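Local structure of carbonic anhydrase (Sordaria macrospora, 4O1J) at the interface of chains A and B and the interface of chains A and C. The protein catalyses the reversible hydration of carbon dioxide to hydrogencarbonate as a tetrameric, zinc-dependent beta-class carbonic anhydrase. Numbering follows the deposited sequence. Chains: chain A/B/C, Carbonic anhydrase.

Contact 1: the interface of chains A and B. Residues chain A 67, 194, 202-203, 205; chain B 18, 21-22, 25.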
ATOM      1  N   LEU A  67      29.297  -4.533   3.326  1.00 33.04           N
ATOM      2  CA  LEU A  67      29.576  -4.528   4.757  1.00 33.57           C
ATOM      3  C   LEU A  67      30.574  -5.631   5.090  1.00 35.57           C
ATOM      4  O   LEU A  67      31.003  -5.769   6.237  1.00 35.85           O
ATOM      5  CB  LEU A  67      28.295  -4.719   5.567  1.00 32.40           C
ATOM      6  CG  LEU A  67      27.267  -3.589   5.579  1.00 31.74           C
ATOM      7  CD1 LEU A  67      26.054  -4.004   6.386  1.00 30.97           C
ATOM      8  CD2 LEU A  67      27.872  -2.318   6.142  1.00 31.97           C
ATOM      9  N   VAL A 194      22.797   6.244   7.508  1.00 29.89           N
ATOM     10  CA  VAL A 194      24.106   6.217   6.875  1.00 29.79           C
ATOM     11  C   VAL A 194      24.046   6.516   5.380  1.00 31.15           C
ATOM     12  O   VAL A 194      22.978   6.521   4.747  1.00 30.55           O
ATOM     13  CB  VAL A 194      24.814   4.853   7.069  1.00 27.69           C
ATOM     14  CG1 VAL A 194      24.918   4.501   8.549  1.00 26.30           C
ATOM     15  CG2 VAL A 194      24.088   3.766   6.306  1.00 26.36           C
ATOM     16  N   ARG A 202      32.907   3.678   0.477  1.00 42.98           N
ATOM     17  CA  ARG A 202      32.851   3.823   1.928  1.00 44.61           C
ATOM     18  C   ARG A 202      31.467   4.268   2.419  1.00 43.36           C
ATOM     19  O   ARG A 202      30.721   4.949   1.710  1.00 43.44           O
ATOM     20  CB  ARG A 202      33.927   4.809   2.407  1.00 47.84           C
ATOM     21  CG  ARG A 202      35.222   4.151   2.913  1.00 51.45           C
ATOM     22  CD  ARG A 202      36.214   3.872   1.780  1.00 55.08           C
ATOM     23  NE  ARG A 202      37.358   3.063   2.216  1.00 57.44           N
ATOM     24  CZ  ARG A 202      38.468   2.868   1.501  1.00 57.85           C
ATOM     25  NH1 ARG A 202      39.445   2.110   1.986  1.00 57.81           N
ATOM     26  NH2 ARG A 202      38.606   3.422   0.300  1.00 57.42           N
ATOM     27  N   ILE A 203      31.138   3.869   3.642  1.00 41.11           N
ATOM     28  CA  ILE A 203      29.883   4.235   4.284  1.00 39.04           C
ATOM     29  C   ILE A 203      30.162   5.175   5.449  1.00 39.83           C
ATOM     30  O   ILE A 203      31.046   4.911   6.270  1.00 40.80           O
ATOM     31  CB  ILE A 203      29.116   3.005   4.807  1.00 37.13           C
ATOM     32  CG1 ILE A 203      28.566   2.170   3.652  1.00 36.88           C
ATOM     33  CG2 ILE A 203      27.979   3.430   5.714  1.00 36.36           C
ATOM     34  CD1 ILE A 203      28.219   0.746   4.053  1.00 37.17           C
ATOM     35  N   GLU A 205      28.401   7.893   8.577  1.00 38.44           N
ATOM     36  CA  GLU A 205      27.209   8.215   9.351  1.00 38.58           C
ATOM     37  C   GLU A 205      26.737   9.620   9.015  1.00 37.82           C
ATOM     38  O   GLU A 205      27.550  10.518   8.839  1.00 39.53           O
ATOM     39  CB  GLU A 205      27.484   8.091  10.847  1.00 40.69           C
ATOM     40  CG  GLU A 205      27.911   6.712  11.278  1.00 43.34           C
ATOM     41  CD  GLU A 205      28.208   6.644  12.760  1.00 46.92           C
ATOM     42  OE1 GLU A 205      27.390   7.158  13.552  1.00 47.87           O
ATOM     43  OE2 GLU A 205      29.249   6.062  13.134  1.00 48.77           O
TER
ATOM     44  N   PHE B  18      27.198  -2.584  14.880  1.00 44.69           N
ATOM     45  CA  PHE B  18      27.055  -1.595  13.823  1.00 39.44           C
ATOM     46  C   PHE B  18      28.410  -0.969  13.455  1.00 36.92           C
ATOM     47  O   PHE B  18      28.743  -0.800  12.271  1.00 34.41           O
ATOM     48  CB  PHE B  18      26.049  -0.532  14.256  1.00 36.24           C
ATOM     49  CG  PHE B  18      26.061   0.700  13.410  1.00 32.47           C
ATOM     50  CD1 PHE B  18      26.548   1.893  13.916  1.00 31.56           C
ATOM     51  CD2 PHE B  18      25.565   0.674  12.120  1.00 30.19           C
ATOM     52  CE1 PHE B  18      26.549   3.035  13.144  1.00 30.95           C
ATOM     53  CE2 PHE B  18      25.566   1.813  11.342  1.00 29.03           C
ATOM     54  CZ  PHE B  18      26.057   2.993  11.852  1.00 29.26           C
ATOM     55  N   ALA B  21      30.359  -3.257  11.577  1.00 41.84           N
ATOM     56  CA  ALA B  21      29.896  -3.280  10.185  1.00 40.62           C
ATOM     57  C   ALA B  21      30.517  -2.144   9.362  1.00 38.11           C
ATOM     58  O   ALA B  21      30.867  -2.325   8.187  1.00 37.35           O
ATOM     59  CB  ALA B  21      28.371  -3.205  10.128  1.00 40.30           C
ATOM     60  N   LEU B  22      30.668  -0.977   9.986  1.00 36.38           N
ATOM     61  CA  LEU B  22      31.323   0.146   9.315  1.00 34.47           C
ATOM     62  C   LEU B  22      32.804  -0.153   9.081  1.00 35.92           C
ATOM     63  O   LEU B  22      33.359   0.131   8.009  1.00 35.43           O
ATOM     64  CB  LEU B  22      31.155   1.429  10.128  1.00 32.56           C
ATOM     65  CG  LEU B  22      29.706   1.918  10.234  1.00 31.98           C
ATOM     66  CD1 LEU B  22      29.635   3.302  10.865  1.00 31.28           C
ATOM     67  CD2 LEU B  22      29.022   1.905   8.869  1.00 29.48           C
ATOM     68  N   ASN B  25      33.182  -2.642   6.368  1.00 38.98           N
ATOM     69  CA  ASN B  25      32.939  -1.963   5.110  1.00 38.02           C
ATOM     70  C   ASN B  25      34.211  -1.279   4.642  1.00 38.33           C
ATOM     71  O   ASN B  25      34.609  -1.423   3.488  1.00 38.74           O
ATOM     72  CB  ASN B  25      31.806  -0.943   5.236  1.00 36.62           C
ATOM     73  CG  ASN B  25      31.835   0.093   4.123  1.00 34.14           C
ATOM     74  OD1 ASN B  25      31.405  -0.170   2.996  1.00 34.77           O
ATOM     75  ND2 ASN B  25      32.364   1.274   4.432  1.00 31.17           N
TER
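A:Ile203 and B:Leu22 cross at about a right angle, with A:Ile203 CG2 3.7 Å from B:Leu22 CD2, illustrating how a helix settles on a sheet through branched side chains. Nearby, A:Val194 and B:Phe18 meet tip to tip: the valine methyl CG1 lies in the plane of the ring at its edge, 3.8 Å from CZ. B:Phe18 reaches that methyl with CG anti to its backbone N (chi1 166°), and B:Leu22 CG lies over one face of the ring, toward the rim.

A second group of contacts is mixed in character. A:Glu205 uses its aliphatic stem as well as its carboxylate, with CG 3.8 Å from B:Leu22 CD1 and OE2 at 3.6 Å from the same methyl. Its carboxylate is turned 74° from the ring of B:Phe18, with CD 4.0 Å from CE1. An alanine here would probably leave B:Leu22 CD1 and B:Phe18 CE1 without this cover, opening a gap beside the helix. On another flank of the helix, the A:Leu67 methyl CD2 lies against the backbone carbonyl O of B:Ala21 at 3.6 Å, a packing contact and no hydrogen bond.

The polar pairing is ambiguous. B:Asn25 ND2 is modelled 3.0 Å from the backbone N of A:Ile203, two donors facing each other; with the amide turned over, OD1 could accept from that N-H. A:Ile203 CD1 packs 3.7 Å from the amide carbon B:Asn25 CG, whichever way the amide is turned.

In the fold, helix 16-35 of chain B presents B:Phe18, B:Ala21, B:Leu22 and B:Asn25 to strands 190-197 and 202-206 and the loop residue A:Leu67; the two-fold interface between these identical subunits repeats the patch with chains exchanged.

Contact 2: the interface of chains A and C. Residues chain A 126, 133, 136; chain C 86, 92, 96.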
ATOM      1  N   ARG A 126       7.237  13.845 -15.721  1.00 58.43           N
ATOM      2  CA  ARG A 126       6.579  12.657 -15.209  1.00 58.44           C
ATOM      3  C   ARG A 126       7.469  11.461 -15.492  1.00 54.69           C
ATOM      4  O   ARG A 126       7.850  11.217 -16.635  1.00 54.53           O
ATOM      5  CB  ARG A 126       5.203  12.468 -15.845  1.00 62.47           C
ATOM      6  CG  ARG A 126       4.199  13.528 -15.440  1.00 67.57           C
ATOM      7  CD  ARG A 126       2.801  12.958 -15.259  1.00 71.71           C
ATOM      8  NE  ARG A 126       2.606  12.387 -13.926  1.00 74.36           N
ATOM      9  CZ  ARG A 126       1.417  12.188 -13.362  1.00 75.74           C
ATOM     10  NH1 ARG A 126       0.306  12.521 -14.009  1.00 76.48           N
ATOM     11  NH2 ARG A 126       1.335  11.659 -12.147  1.00 75.38           N
ATOM     12  N   THR A 133       4.229   8.467  -7.685  1.00 34.08           N
ATOM     13  CA  THR A 133       3.549   8.296  -6.413  1.00 33.89           C
ATOM     14  C   THR A 133       4.491   7.721  -5.367  1.00 32.70           C
ATOM     15  O   THR A 133       4.506   8.183  -4.227  1.00 32.35           O
ATOM     16  CB  THR A 133       2.315   7.373  -6.557  1.00 34.20           C
ATOM     17  OG1 THR A 133       1.386   7.954  -7.483  1.00 34.82           O
ATOM     18  CG2 THR A 133       1.622   7.175  -5.217  1.00 32.35           C
ATOM     19  N   LEU A 136       6.865  10.329  -4.359  1.00 31.92           N
ATOM     20  CA  LEU A 136       6.239  11.553  -3.854  1.00 30.89           C
ATOM     21  C   LEU A 136       6.835  12.083  -2.536  1.00 30.57           C
ATOM     22  O   LEU A 136       7.027  13.292  -2.412  1.00 31.13           O
ATOM     23  CB  LEU A 136       4.731  11.356  -3.686  1.00 30.10           C
ATOM     24  CG  LEU A 136       4.018  12.705  -3.620  1.00 30.56           C
ATOM     25  CD1 LEU A 136       4.302  13.504  -4.884  1.00 31.61           C
ATOM     26  CD2 LEU A 136       2.528  12.533  -3.425  1.00 30.53           C
TER
ATOM     27  N   PRO C  86       0.886  10.049   1.010  1.00 36.50           N
ATOM     28  CA  PRO C  86       1.625  10.255  -0.243  1.00 36.41           C
ATOM     29  C   PRO C  86       1.754   9.016  -1.142  1.00 36.28           C
ATOM     30  O   PRO C  86       1.536   9.133  -2.355  1.00 34.99           O
ATOM     31  CB  PRO C  86       3.004  10.701   0.249  1.00 36.24           C
ATOM     32  CG  PRO C  86       2.716  11.401   1.521  1.00 35.95           C
ATOM     33  CD  PRO C  86       1.609  10.609   2.165  1.00 35.80           C
ATOM     34  N   THR C  92      -4.826   7.296  -4.191  1.00 31.11           N
ATOM     35  CA  THR C  92      -4.229   7.902  -5.380  1.00 31.76           C
ATOM     36  C   THR C  92      -4.935   7.444  -6.662  1.00 32.68           C
ATOM     37  O   THR C  92      -4.992   8.184  -7.652  1.00 32.00           O
ATOM     38  CB  THR C  92      -2.719   7.592  -5.461  1.00 30.11           C
ATOM     39  OG1 THR C  92      -2.084   8.004  -4.242  1.00 29.94           O
ATOM     40  CG2 THR C  92      -2.075   8.326  -6.630  1.00 28.93           C
ATOM     41  N   GLU C  96      -6.553  10.078  -9.142  1.00 37.53           N
ATOM     42  CA  GLU C  96      -6.169  10.091 -10.548  1.00 39.28           C
ATOM     43  C   GLU C  96      -7.368   9.896 -11.466  1.00 37.59           C
ATOM     44  O   GLU C  96      -7.493  10.590 -12.472  1.00 37.72           O
ATOM     45  CB  GLU C  96      -5.090   9.047 -10.828  1.00 43.02           C
ATOM     46  CG  GLU C  96      -3.716   9.690 -11.043  1.00 47.50           C
ATOM     47  CD  GLU C  96      -2.566   8.700 -10.969  1.00 51.16           C
ATOM     48  OE1 GLU C  96      -2.703   7.574 -11.501  1.00 53.27           O
ATOM     49  OE2 GLU C  96      -1.525   9.048 -10.361  1.00 50.78           O
TER
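The backbone carbonyl oxygen of C:Pro86 is met by carbon from two residues of chain A: A:Thr133 CG2 comes to 3.5 Å of this O and A:Leu136 CD2 to 3.7 Å. Neither approach is a hydrogen bond, and among the residues of this patch no nitrogen or oxygen lies within bonding reach across it, so this part of the interface exemplifies joining by fit rather than by polar pairing. A:Leu136 reaches the carbonyl with CG anti to its backbone N (chi1 -161°), and the same methyl also touches the proline itself, with CD2 4.0 Å from C:Pro86 CA.

Beside it, A:Thr133 and C:Thr92 point at each other tip to tip, in a roughly reciprocal arrangement. The hydroxyl OG1 of A:Thr133 lies 3.6 Å from the methyl CG2 of C:Thr92, while OG1 of C:Thr92 lies 3.9 Å from CG2 of A:Thr133. Both threonines hold the methyl anti to the backbone N and OG1 beside it (chi1 -61° and -55°); with the backbones placed as they are, this torsion brings hydroxyl and methyl opposite one another across the contact.

Charge enters more loosely at the margin. OE2 of the C:Glu96 carboxylate is 4.2 Å from A:Thr133 OG1 and 4.3 Å from NH2 of the A:Arg126 guanidinium. The latter pair is not in contact and the arginine is poorly ordered, so any attraction between the opposite charges would be long-range and diffuse.

For the protein, this patch helps to hold chain A to chain C, seating the short helix 131-134 and the start of helix 136-144 against C:Pro86 and helix 89-101 of chain C. It probably contributes to the tetramer, with a two-fold twin repeating the contact.

Contacts 1 and 2 lie about 33 Å apart, measured between the centres of their C-alpha atoms, and share chain A but no residue or secondary-structure element. Contact 1 draws on late strands of chain A and an N-terminal helix of chain B, whereas contact 2 draws on short helices of chain A and a mid-chain helix of chain C. One subunit thus offers separate surfaces to two neighbours, each related to it by a two-fold axis. That division suits a tetramer built as a pair of dimers, in which contact 1 probably belongs to the dimer and contact 2 to the joining of dimers.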